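Local coordinates for protein endo-1,4-beta-mannanase (Eisenia fetida, PDB 5Y6T) that probably hydrolyses internal beta-1,4-mannosidic linkages of mannans, as an endo-mannanase of glycoside hydrolase family 5 from an earthworm, at residues A[111-124]-A[157-171]. Numbering follows the deposited sequence. Where two conformers were deposited one is given.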
# COMPACT_ATOMS: atom_id res chain seq x y z
N VAL A 111 0.34 3.32 16.63
CA VAL A 111 0.83 3.06 15.27
C VAL A 111 -0.35 2.71 14.36
O VAL A 111 -1.19 1.88 14.70
CB VAL A 111 1.79 1.88 15.31
CG1 VAL A 111 2.18 1.38 13.94
CG2 VAL A 111 3.02 2.23 16.12
N LEU A 112 -0.42 3.42 13.23
CA LEU A 112 -1.40 3.21 12.19
C LEU A 112 -0.92 2.13 11.21
O LEU A 112 0.20 2.17 10.70
CB LEU A 112 -1.63 4.51 11.44
CG LEU A 112 -2.54 5.49 12.26
CD1 LEU A 112 -2.46 6.93 11.74
CD2 LEU A 112 -3.97 5.01 12.32
N VAL A 113 -1.80 1.21 10.89
CA VAL A 113 -1.51 0.04 10.07
C VAL A 113 -2.17 0.16 8.70
O VAL A 113 -3.37 0.43 8.61
CB VAL A 113 -2.03 -1.22 10.76
CG1 VAL A 113 -1.86 -2.47 9.93
CG2 VAL A 113 -1.22 -1.44 12.08
N PHE A 114 -1.39 -0.09 7.66
CA PHE A 114 -1.86 -0.13 6.29
C PHE A 114 -1.70 -1.53 5.76
O PHE A 114 -0.59 -2.06 5.75
CB PHE A 114 -1.16 0.93 5.44
CG PHE A 114 -1.46 2.35 5.92
CD1 PHE A 114 -0.84 2.89 7.06
CD2 PHE A 114 -2.44 3.10 5.32
CE1 PHE A 114 -1.15 4.18 7.54
CE2 PHE A 114 -2.75 4.37 5.79
CZ PHE A 114 -2.14 4.88 6.93
N ILE A 115 -2.79 -2.09 5.31
CA ILE A 115 -2.91 -3.55 4.98
C ILE A 115 -3.04 -3.74 3.49
O ILE A 115 -3.99 -3.27 2.90
CB ILE A 115 -4.10 -4.22 5.69
CG1 ILE A 115 -4.09 -3.93 7.21
CG2 ILE A 115 -4.09 -5.72 5.45
CD1 ILE A 115 -5.35 -4.35 7.94
N VAL A 116 -2.07 -4.47 2.93
CA VAL A 116 -1.99 -4.75 1.52
C VAL A 116 -2.49 -6.15 1.20
O VAL A 116 -1.88 -7.12 1.61
CB VAL A 116 -0.55 -4.56 0.97
CG1 VAL A 116 -0.60 -4.69 -0.51
CG2 VAL A 116 0.03 -3.19 1.34
N LEU A 117 -3.53 -6.26 0.39
CA LEU A 117 -4.10 -7.58 0.07
C LEU A 117 -3.25 -8.45 -0.85
O LEU A 117 -2.86 -9.56 -0.46
CB LEU A 117 -5.48 -7.41 -0.51
CG LEU A 117 -6.55 -6.71 0.32
CD1 LEU A 117 -7.90 -6.56 -0.42
CD2 LEU A 117 -6.86 -7.49 1.59
N TRP A 118 -2.93 -7.90 -2.02
CA TRP A 118 -2.35 -8.67 -3.06
C TRP A 118 -1.00 -8.11 -3.48
O TRP A 118 -0.75 -6.91 -3.31
CB TRP A 118 -3.25 -8.72 -4.28
CG TRP A 118 -4.60 -9.26 -4.01
CD1 TRP A 118 -5.74 -8.53 -3.94
CD2 TRP A 118 -4.99 -10.62 -3.90
NE1 TRP A 118 -6.81 -9.34 -3.77
CE2 TRP A 118 -6.38 -10.63 -3.78
CE3 TRP A 118 -4.31 -11.85 -3.96
CZ2 TRP A 118 -7.10 -11.82 -3.59
CZ3 TRP A 118 -5.01 -12.98 -3.83
CH2 TRP A 118 -6.41 -12.97 -3.62
N ASN A 119 -0.15 -8.97 -4.07
CA ASN A 119 1.12 -8.53 -4.67
C ASN A 119 1.17 -8.64 -6.16
O ASN A 119 0.80 -9.66 -6.75
CB ASN A 119 2.29 -9.34 -4.04
CG ASN A 119 3.66 -8.73 -4.35
OD1 ASN A 119 3.77 -7.58 -4.70
ND2 ASN A 119 4.70 -9.56 -4.25
N GLY A 120 1.50 -7.51 -6.76
CA GLY A 120 1.73 -7.33 -8.15
C GLY A 120 3.19 -7.38 -8.61
O GLY A 120 3.45 -7.24 -9.79
N ALA A 121 4.11 -7.50 -7.67
CA ALA A 121 5.55 -7.48 -7.93
C ALA A 121 6.12 -8.89 -8.15
O ALA A 121 7.32 -9.04 -8.46
CB ALA A 121 6.25 -6.71 -6.80
N THR A 122 5.27 -9.91 -7.99
CA THR A 122 5.66 -11.27 -8.34
C THR A 122 4.56 -11.88 -9.18
O THR A 122 3.44 -11.41 -9.22
CB THR A 122 5.86 -12.15 -7.11
OG1 THR A 122 4.66 -12.15 -6.30
CG2 THR A 122 7.11 -11.64 -6.27
N THR A 123 4.87 -12.96 -9.85
CA THR A 123 3.94 -13.56 -10.72
C THR A 123 2.82 -14.22 -9.86
O THR A 123 3.10 -15.02 -8.94
CB THR A 123 4.62 -14.65 -11.55
OG1 THR A 123 5.69 -14.05 -12.29
CG2 THR A 123 3.64 -15.26 -12.54
N PRO A 124 1.57 -13.97 -10.21
CA PRO A 124 0.50 -14.59 -9.45
C PRO A 124 0.39 -16.10 -9.56
O PRO A 124 0.66 -16.64 -10.65
CB PRO A 124 -0.79 -13.99 -10.08
CG PRO A 124 -0.36 -12.75 -10.71
CD PRO A 124 1.06 -12.94 -11.15
N VAL A 157 -9.28 1.35 15.63
CA VAL A 157 -8.78 2.71 15.48
C VAL A 157 -7.40 2.80 14.83
O VAL A 157 -7.08 3.76 14.14
CB VAL A 157 -8.79 3.42 16.84
CG1 VAL A 157 -8.26 4.83 16.69
CG2 VAL A 157 -10.26 3.52 17.26
N ALA A 158 -6.59 1.78 15.03
CA ALA A 158 -5.25 1.73 14.42
C ALA A 158 -5.26 1.28 12.97
O ALA A 158 -4.15 1.13 12.40
CB ALA A 158 -4.33 0.81 15.21
N LEU A 159 -6.42 1.00 12.39
CA LEU A 159 -6.46 0.61 10.97
C LEU A 159 -6.38 1.90 10.17
O LEU A 159 -7.37 2.63 10.06
CB LEU A 159 -7.71 -0.15 10.64
CG LEU A 159 -8.02 -0.71 9.26
CD1 LEU A 159 -6.77 -0.96 8.44
CD2 LEU A 159 -8.90 -1.96 9.35
N GLY A 160 -5.24 2.18 9.61
CA GLY A 160 -5.09 3.40 8.84
C GLY A 160 -5.72 3.33 7.48
O GLY A 160 -6.35 4.32 7.03
N GLY A 161 -5.53 2.19 6.81
CA GLY A 161 -6.11 1.97 5.53
C GLY A 161 -5.81 0.63 4.90
O GLY A 161 -4.99 -0.14 5.41
N TRP A 162 -6.54 0.34 3.86
CA TRP A 162 -6.36 -0.87 3.05
C TRP A 162 -5.72 -0.47 1.72
O TRP A 162 -5.88 0.65 1.25
CB TRP A 162 -7.70 -1.52 2.74
CG TRP A 162 -8.43 -2.10 3.92
CD1 TRP A 162 -9.32 -1.43 4.71
CD2 TRP A 162 -8.25 -3.39 4.51
NE1 TRP A 162 -9.77 -2.21 5.72
CE2 TRP A 162 -9.16 -3.46 5.61
CE3 TRP A 162 -7.51 -4.53 4.16
CZ2 TRP A 162 -9.22 -4.57 6.47
CZ3 TRP A 162 -7.62 -5.65 4.96
CH2 TRP A 162 -8.51 -5.68 6.07
N GLU A 163 -5.10 -1.45 1.06
CA GLU A 163 -4.46 -1.31 -0.22
C GLU A 163 -4.69 -2.57 -1.01
O GLU A 163 -4.39 -3.65 -0.55
CB GLU A 163 -2.94 -1.06 -0.10
CG GLU A 163 -2.21 -0.90 -1.38
CD GLU A 163 -0.76 -0.53 -1.23
OE1 GLU A 163 -0.36 -0.03 -0.14
OE2 GLU A 163 -0.01 -0.74 -2.18
N VAL A 164 -5.33 -2.45 -2.18
CA VAL A 164 -5.65 -3.65 -2.89
C VAL A 164 -4.45 -4.43 -3.36
O VAL A 164 -4.49 -5.65 -3.30
CB VAL A 164 -6.71 -3.42 -4.03
CG1 VAL A 164 -6.90 -4.66 -4.90
CG2 VAL A 164 -8.03 -2.99 -3.39
N MET A 165 -3.52 -3.74 -4.00
CA MET A 165 -2.41 -4.39 -4.66
C MET A 165 -1.13 -3.62 -4.64
O MET A 165 -1.08 -2.46 -5.04
CB MET A 165 -2.78 -4.73 -6.09
CG MET A 165 -1.70 -5.55 -6.77
SD MET A 165 -1.99 -5.84 -8.52
CE MET A 165 -3.45 -6.90 -8.52
N ASN A 166 -0.06 -4.24 -4.14
CA ASN A 166 1.26 -3.66 -4.29
C ASN A 166 1.75 -3.69 -5.72
O ASN A 166 1.79 -4.75 -6.30
CB ASN A 166 2.24 -4.45 -3.45
CG ASN A 166 3.65 -3.95 -3.63
OD1 ASN A 166 3.96 -2.82 -3.25
ND2 ASN A 166 4.52 -4.81 -4.21
N GLU A 167 2.18 -2.54 -6.26
CA GLU A 167 2.84 -2.49 -7.59
C GLU A 167 2.13 -3.32 -8.67
O GLU A 167 2.69 -4.23 -9.23
CB GLU A 167 4.29 -2.91 -7.44
CG GLU A 167 5.05 -1.97 -6.50
CD GLU A 167 6.55 -2.20 -6.41
OE1 GLU A 167 7.04 -3.24 -6.99
OE2 GLU A 167 7.22 -1.34 -5.80
N PRO A 168 0.92 -2.93 -9.08
CA PRO A 168 0.25 -3.60 -10.18
C PRO A 168 1.07 -3.60 -11.43
O PRO A 168 0.88 -4.47 -12.28
CB PRO A 168 -1.02 -2.78 -10.39
CG PRO A 168 -1.25 -2.07 -9.09
CD PRO A 168 0.11 -1.80 -8.55
N GLU A 169 1.95 -2.62 -11.58
CA GLU A 169 2.73 -2.51 -12.80
C GLU A 169 3.71 -3.62 -12.97
O GLU A 169 4.21 -3.86 -14.08
CB GLU A 169 3.42 -1.16 -12.86
CG GLU A 169 2.48 -0.01 -12.66
CD GLU A 169 2.17 0.32 -11.20
OE1 GLU A 169 2.94 -0.14 -10.31
OE2 GLU A 169 1.20 1.05 -11.00
N GLY A 170 4.01 -4.34 -11.88
CA GLY A 170 4.79 -5.59 -12.04
C GLY A 170 4.16 -6.64 -12.90
O GLY A 170 4.90 -7.41 -13.53
N ILE A 171 2.82 -6.64 -13.02
CA ILE A 171 2.16 -7.70 -13.73
C ILE A 171 1.43 -7.18 -14.95
O ILE A 171 0.56 -7.87 -15.49
CB ILE A 171 1.25 -8.52 -12.81
CG1 ILE A 171 0.24 -7.67 -12.02
CG2 ILE A 171 2.14 -9.38 -11.92
CD1 ILE A 171 -0.69 -8.51 -11.13
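Ala158 O takes the N-H of Val113 (2.8 Å between Ala158 O and Val113 N), starting a parallel ladder between strands 112-119 and 159-163. A beta bulge follows: Val113 O is gripped by Gly160 N at 2.7 Å and, weakly, by Gly161 N. Gly160 CA lies over one face of the Phe114 ring, 4.1 Å from its centroid. On the outer face, Ile115 CD1 rests over one face of the Trp162 indole, 4.0 Å from the centroid of its six-membered ring, and helix 135-152 packs against the tryptophan. Glu163 points into the barrel, its extended chain (chi1 180°, chi2 175°) running beside Val116 to a salt bridge with Arg67. At Val164 the chain turns a corner; Val164 O accepts from Trp118 N (3.0 Å) and lies at the edge of the same indole, near its plane. Asn166 ND2 donates almost straight to Asn119 OD1 (2.9 Å), while Ala121 N reaches that oxygen from the opposite face of its plane, closing an Asx turn; Arg67 holds Asn166 OD1. Replacing Asn119 by alanine would probably leave the 119-121 turn unbraced and Asn166 ND2 without this acceptor. Glu167, hydrogen-bonded to His266, follows. The segments are neighbouring strands three and four of a (beta/alpha)8 barrel; an Asn-Glu pair at the C-terminal end of the fourth carries the acid/base glutamate in GH5 enzymes, consistent with that role for Glu167.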